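Local coordinates for protein sulfotransferase (Mycobacterium tuberculosis, PDB 2ZQ5) that probably transfers a sulfuryl group from a nucleotide donor such as PAPS to an acceptor that has not been identified, at residues Ala11-Leu16 and Glu38-Leu43; Val88-Pro93 and Arg211-Leu216. One frame throughout, in Å; residues are numbered along the deposited sequence.

Contact 1: residues Ala11-Leu16 and Glu38-Leu43; sequences ATVDEL and EALGVL
Leu40 puts one methyl on each of two neighbours from the first turn of helix 13-24, and this fork carries the side-chain-to-side-chain part of the contact. Its CD2 lies 4.0 Å from Val13 CG1, while its CD1 meets Leu16 CD1, also at 4.0 Å. CG of Leu40 stands anti to the backbone N (chi1 -178°), which sends the branched end of the side chain toward helix 13-24. Val13 and Leu40 run past each other in opposite directions, whereas Leu16 comes to the other methyl at a slant. The second branch of Val13 reaches the backbone of the partner helix: CG2 is 4.4 Å from the CA of Gly41, where no side chain intervenes.

The polar interactions stay within 11-16 and shape the helix start. Thr12 N donates to Glu15 OE1 at 3.0 Å, meeting the carboxylate on its anti side and 35° out of its plane. In return Glu15 N bonds to Thr12 OG1, although the position of that hydroxyl is less certain.

Leu44, one turn beyond Leu40, continues the apolar seam against Val13 and Leu16, and Leu65 and Leu69 of helix 55-81 also pack on Leu16. The arrangement is that of two neighbouring helices in the N-terminal helical region, joined by aliphatic side chains where one of them begins with a capping box.

Contact 2: residues Val88-Pro93 and Arg211-Leu216; sequences VAIKRP and RHRRNL
Ile90 faces helix 206-219 with both an aliphatic tip and a flank, and each meets a different kind of side chain. The tip, CD1, rests 4.3 Å from Leu216 CB, so it is the root of the leucine that is touched. Two successive turns near -60° (chi1 -53°, chi2 -63°) fold the ethyl arm of Ile90 to this place. Along its flank, CG1 comes to 4.3 Å from Arg213 NE, an oblique approach to the guanidinium without stacking.

Arg213 gets there by length. CG is anti to the backbone N (chi1 179°) and the chain continues extended to NE, carrying the charged group from the side of the helix toward the 88-93 backbone. Even so, NH2 stops 4.1 Å from Val88 O, too far for a direct bond; water 1 bridges that pair, and water 2 links the same NH2 to Ile90 N. Water 2 sits at the edge of the guanidinium, in its plane, accepting from Arg213 NH2 at 2.7 Å and from Ile90 N at 2.9 Å. Water 1 accepts from the same NH2 at 3.2 Å and gives a weak bond to Val88 O. That carbonyl also receives a hydrogen bond from Gln217.

Trp228 of strand 227-231 packs on both Ile90 and Leu216, while Tyr246 touches Arg213 and Leu216. What results is a water-bridged seam between a helix flanking the parallel sheet and the irregular chain entering strand 94-97, the central strand of this P-loop-type sulfotransferase fold.

Overall arrangement
The two contacts illustrate how chemistry can follow place in a fold. Contact 1 lies farther out, its centre about 21 Å from the centre of the chain, and joins two helices near the N-terminus; contact 2, its centre about 16 Å from that of the chain, sets a helix against irregular chain beside the parallel sheet. Both are partly buried, and they hold different elements, although helix 55-81 touches side chains of segments 11-16, 38-43 and 211-216. Aliphatic groups alone bridge contact 1, its polar bonds remaining local, whereas contact 2 combines apolar packing with a charged side chain and bridging water. Their centres are about 28 Å apart and their nearest atoms about 11 Å.

Contact 1: residues Ala11-Leu16 and Glu38-Leu43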
loop_
_atom_site.group_PDB
_atom_site.type_symbol
_atom_site.label_atom_id
_atom_site.label_comp_id
_atom_site.label_asym_id
_atom_site.label_seq_id
_atom_site.Cartn_x
_atom_site.Cartn_y
_atom_site.Cartn_z
ATOM N N ALA A 11 -12.154 -7.575 -18.036
ATOM C CA ALA A 11 -11.772 -6.888 -19.268
ATOM C C ALA A 11 -10.482 -7.487 -19.815
ATOM O O ALA A 11 -9.830 -8.283 -19.143
ATOM C CB ALA A 11 -11.575 -5.396 -19.004
ATOM N N THR A 12 -10.124 -7.113 -21.039
ATOM C CA THR A 12 -8.891 -7.598 -21.649
ATOM C C THR A 12 -7.818 -6.538 -21.417
ATOM O O THR A 12 -8.130 -5.411 -21.032
ATOM C CB THR A 12 -9.043 -7.802 -23.167
ATOM O OG1 THR A 12 -9.243 -6.532 -23.802
ATOM C CG2 THR A 12 -10.228 -8.703 -23.468
ATOM N N VAL A 13 -6.561 -6.900 -21.643
ATOM C CA VAL A 13 -5.465 -5.957 -21.460
ATOM C C VAL A 13 -5.626 -4.762 -22.399
ATOM O O VAL A 13 -5.444 -3.615 -21.985
ATOM C CB VAL A 13 -4.102 -6.631 -21.717
ATOM C CG1 VAL A 13 -2.980 -5.607 -21.598
ATOM C CG2 VAL A 13 -3.889 -7.759 -20.715
ATOM N N ASP A 14 -5.975 -5.026 -23.656
ATOM C CA ASP A 14 -6.163 -3.947 -24.623
ATOM C C ASP A 14 -7.313 -3.037 -24.205
ATOM O O ASP A 14 -7.206 -1.813 -24.284
ATOM C CB ASP A 14 -6.451 -4.499 -26.024
ATOM C CG ASP A 14 -5.243 -5.163 -26.653
ATOM O OD1 ASP A 14 -4.109 -4.719 -26.383
ATOM O OD2 ASP A 14 -5.429 -6.121 -27.435
ATOM N N GLU A 15 -8.414 -3.636 -23.762
ATOM C CA GLU A 15 -9.574 -2.860 -23.336
ATOM C C GLU A 15 -9.239 -1.936 -22.172
ATOM O O GLU A 15 -9.685 -0.793 -22.139
ATOM C CB GLU A 15 -10.729 -3.788 -22.944
ATOM C CG GLU A 15 -11.296 -4.589 -24.106
ATOM C CD GLU A 15 -12.457 -5.469 -23.692
ATOM O OE1 GLU A 15 -12.478 -5.918 -22.527
ATOM O OE2 GLU A 15 -13.345 -5.725 -24.534
ATOM N N LEU A 16 -8.457 -2.428 -21.217
ATOM C CA LEU A 16 -8.081 -1.612 -20.069
ATOM C C LEU A 16 -7.224 -0.418 -20.484
ATOM O O LEU A 16 -7.420 0.686 -19.986
ATOM C CB LEU A 16 -7.345 -2.463 -19.031
ATOM C CG LEU A 16 -8.243 -3.440 -18.264
ATOM C CD1 LEU A 16 -7.388 -4.350 -17.393
ATOM C CD2 LEU A 16 -9.239 -2.667 -17.414
ATOM N N GLU A 38 3.002 -8.221 -18.203
ATOM C CA GLU A 38 2.900 -9.625 -17.808
ATOM C C GLU A 38 2.087 -9.714 -16.522
ATOM O O GLU A 38 1.223 -10.579 -16.379
ATOM C CB GLU A 38 4.280 -10.248 -17.559
ATOM C CG GLU A 38 4.214 -11.772 -17.385
ATOM C CD GLU A 38 5.485 -12.389 -16.816
ATOM O OE1 GLU A 38 6.563 -11.777 -16.935
ATOM O OE2 GLU A 38 5.404 -13.505 -16.255
ATOM N N ALA A 39 2.374 -8.815 -15.586
ATOM C CA ALA A 39 1.671 -8.799 -14.310
ATOM C C ALA A 39 0.169 -8.637 -14.519
ATOM O O ALA A 39 -0.627 -9.361 -13.924
ATOM C CB ALA A 39 2.209 -7.670 -13.432
ATOM N N LEU A 40 -0.219 -7.691 -15.371
ATOM C CA LEU A 40 -1.632 -7.455 -15.637
ATOM C C LEU A 40 -2.293 -8.690 -16.249
ATOM O O LEU A 40 -3.407 -9.051 -15.876
ATOM C CB LEU A 40 -1.797 -6.248 -16.569
ATOM C CG LEU A 40 -3.233 -5.842 -16.916
ATOM C CD1 LEU A 40 -4.049 -5.620 -15.643
ATOM C CD2 LEU A 40 -3.198 -4.577 -17.761
ATOM N N GLY A 41 -1.597 -9.340 -17.178
ATOM C CA GLY A 41 -2.144 -10.529 -17.809
ATOM C C GLY A 41 -2.366 -11.654 -16.817
ATOM O O GLY A 41 -3.402 -12.319 -16.837
ATOM N N VAL A 42 -1.386 -11.875 -15.949
ATOM C CA VAL A 42 -1.489 -12.919 -14.936
ATOM C C VAL A 42 -2.623 -12.599 -13.964
ATOM O O VAL A 42 -3.395 -13.478 -13.579
ATOM C CB VAL A 42 -0.166 -13.059 -14.156
ATOM C CG1 VAL A 42 -0.357 -13.968 -12.951
ATOM C CG2 VAL A 42 0.913 -13.623 -15.069
ATOM N N LEU A 43 -2.732 -11.333 -13.580
ATOM C CA LEU A 43 -3.772 -10.909 -12.658
ATOM C C LEU A 43 -5.165 -11.085 -13.274
ATOM O O LEU A 43 -6.087 -11.559 -12.607
ATOM C CB LEU A 43 -3.540 -9.449 -12.254
ATOM C CG LEU A 43 -4.474 -8.827 -11.213
ATOM C CD1 LEU A 43 -4.465 -9.638 -9.926
ATOM C CD2 LEU A 43 -4.022 -7.400 -10.943
#

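Contact 2: residues Val88-Pro93 and Arg211-Leu216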
loop_
_atom_site.group_PDB
_atom_site.type_symbol
_atom_site.label_atom_id
_atom_site.label_comp_id
_atom_site.label_asym_id
_atom_site.label_seq_id
_atom_site.Cartn_x
_atom_site.Cartn_y
_atom_site.Cartn_z
ATOM N N VAL A 88 16.507 14.559 -7.840
ATOM C CA VAL A 88 16.115 14.522 -6.439
ATOM C C VAL A 88 16.708 13.311 -5.733
ATOM O O VAL A 88 16.512 12.174 -6.154
ATOM C CB VAL A 88 14.576 14.482 -6.287
ATOM C CG1 VAL A 88 14.195 14.341 -4.811
ATOM C CG2 VAL A 88 13.966 15.748 -6.871
ATOM N N ALA A 89 17.446 13.565 -4.660
ATOM C CA ALA A 89 18.046 12.492 -3.890
ATOM C C ALA A 89 17.116 12.140 -2.733
ATOM O O ALA A 89 16.557 13.023 -2.085
ATOM C CB ALA A 89 19.407 12.925 -3.358
ATOM N N ILE A 90 16.939 10.845 -2.496
ATOM C CA ILE A 90 16.095 10.368 -1.406
ATOM C C ILE A 90 17.061 9.843 -0.348
ATOM O O ILE A 90 17.639 8.770 -0.510
ATOM C CB ILE A 90 15.173 9.217 -1.867
ATOM C CG1 ILE A 90 14.375 9.638 -3.106
ATOM C CG2 ILE A 90 14.232 8.819 -0.735
ATOM C CD1 ILE A 90 13.428 10.801 -2.879
ATOM N N LYS A 91 17.242 10.602 0.729
ATOM C CA LYS A 91 18.173 10.206 1.780
ATOM C C LYS A 91 17.541 9.589 3.018
ATOM O O LYS A 91 16.643 10.166 3.634
ATOM C CB LYS A 91 19.035 11.404 2.199
ATOM C CG LYS A 91 19.923 11.947 1.087
ATOM C CD LYS A 91 20.875 10.874 0.576
ATOM C CE LYS A 91 21.745 11.389 -0.561
ATOM N NZ LYS A 91 22.660 10.331 -1.077
ATOM N N ARG A 92 18.044 8.410 3.375
ATOM C CA ARG A 92 17.592 7.660 4.542
ATOM C C ARG A 92 16.087 7.722 4.800
ATOM O O ARG A 92 15.637 8.194 5.850
ATOM C CB ARG A 92 18.357 8.125 5.788
ATOM C CG ARG A 92 19.875 7.987 5.667
ATOM C CD ARG A 92 20.560 8.343 6.981
ATOM N NE ARG A 92 20.460 7.271 7.971
ATOM C CZ ARG A 92 20.495 7.466 9.285
ATOM N NH1 ARG A 92 20.620 8.693 9.770
ATOM N NH2 ARG A 92 20.417 6.436 10.115
ATOM N N PRO A 93 15.286 7.251 3.833
ATOM C CA PRO A 93 13.828 7.255 3.984
ATOM C C PRO A 93 13.412 6.224 5.025
ATOM O O PRO A 93 14.126 5.243 5.253
ATOM C CB PRO A 93 13.339 6.882 2.585
ATOM C CG PRO A 93 14.441 5.968 2.086
ATOM C CD PRO A 93 15.679 6.733 2.511
ATOM N N ARG A 211 10.432 2.222 -9.889
ATOM C CA ARG A 211 9.388 3.131 -10.350
ATOM C C ARG A 211 8.817 3.887 -9.143
ATOM O O ARG A 211 8.509 5.079 -9.224
ATOM C CB ARG A 211 8.282 2.358 -11.069
ATOM C CG ARG A 211 7.296 3.271 -11.771
ATOM C CD ARG A 211 6.080 2.531 -12.291
ATOM N NE ARG A 211 5.143 3.471 -12.901
ATOM C CZ ARG A 211 5.239 3.921 -14.148
ATOM N NH1 ARG A 211 6.223 3.507 -14.937
ATOM N NH2 ARG A 211 4.368 4.816 -14.597
ATOM N N HIS A 212 8.680 3.181 -8.026
ATOM C CA HIS A 212 8.185 3.762 -6.782
ATOM C C HIS A 212 9.076 4.964 -6.440
ATOM O O HIS A 212 8.585 6.049 -6.127
ATOM C CB HIS A 212 8.235 2.672 -5.696
ATOM C CG HIS A 212 7.866 3.129 -4.317
ATOM N ND1 HIS A 212 8.776 3.705 -3.455
ATOM C CD2 HIS A 212 6.714 3.001 -3.617
ATOM C CE1 HIS A 212 8.201 3.905 -2.282
ATOM N NE2 HIS A 212 6.949 3.485 -2.354
ATOM N N ARG A 213 10.388 4.772 -6.539
ATOM C CA ARG A 213 11.343 5.837 -6.243
ATOM C C ARG A 213 11.206 7.022 -7.203
ATOM O O ARG A 213 11.276 8.177 -6.776
ATOM C CB ARG A 213 12.769 5.284 -6.281
ATOM C CG ARG A 213 13.836 6.323 -6.000
ATOM C CD ARG A 213 15.187 5.670 -5.754
ATOM N NE ARG A 213 16.250 6.666 -5.643
ATOM C CZ ARG A 213 16.741 7.341 -6.678
ATOM N NH1 ARG A 213 16.269 7.121 -7.898
ATOM N NH2 ARG A 213 17.704 8.237 -6.496
ATOM N N ARG A 214 11.016 6.743 -8.490
ATOM C CA ARG A 214 10.843 7.812 -9.470
ATOM C C ARG A 214 9.612 8.633 -9.099
ATOM O O ARG A 214 9.587 9.849 -9.289
ATOM C CB ARG A 214 10.677 7.243 -10.882
ATOM C CG ARG A 214 11.926 6.602 -11.465
ATOM C CD ARG A 214 11.725 6.309 -12.945
ATOM N NE ARG A 214 11.383 7.525 -13.681
ATOM C CZ ARG A 214 11.070 7.560 -14.973
ATOM N NH1 ARG A 214 11.052 6.443 -15.687
ATOM N NH2 ARG A 214 10.775 8.716 -15.552
ATOM N N ASN A 215 8.586 7.970 -8.574
ATOM C CA ASN A 215 7.387 8.686 -8.168
ATOM C C ASN A 215 7.630 9.517 -6.908
ATOM O O ASN A 215 7.061 10.599 -6.765
ATOM C CB ASN A 215 6.215 7.720 -7.981
ATOM C CG ASN A 215 5.416 7.543 -9.259
ATOM O OD1 ASN A 215 5.020 8.528 -9.888
ATOM N ND2 ASN A 215 5.173 6.297 -9.653
ATOM N N LEU A 216 8.472 9.032 -5.996
ATOM C CA LEU A 216 8.777 9.813 -4.799
ATOM C C LEU A 216 9.573 11.054 -5.211
ATOM O O LEU A 216 9.374 12.135 -4.660
ATOM C CB LEU A 216 9.587 8.996 -3.785
ATOM C CG LEU A 216 8.910 7.774 -3.156
ATOM C CD1 LEU A 216 9.717 7.341 -1.937
ATOM C CD2 LEU A 216 7.485 8.105 -2.735
HETATM O O HOH W 1 19.140 10.831 -7.640
HETATM O O HOH W 2 18.383 8.825 -3.947
#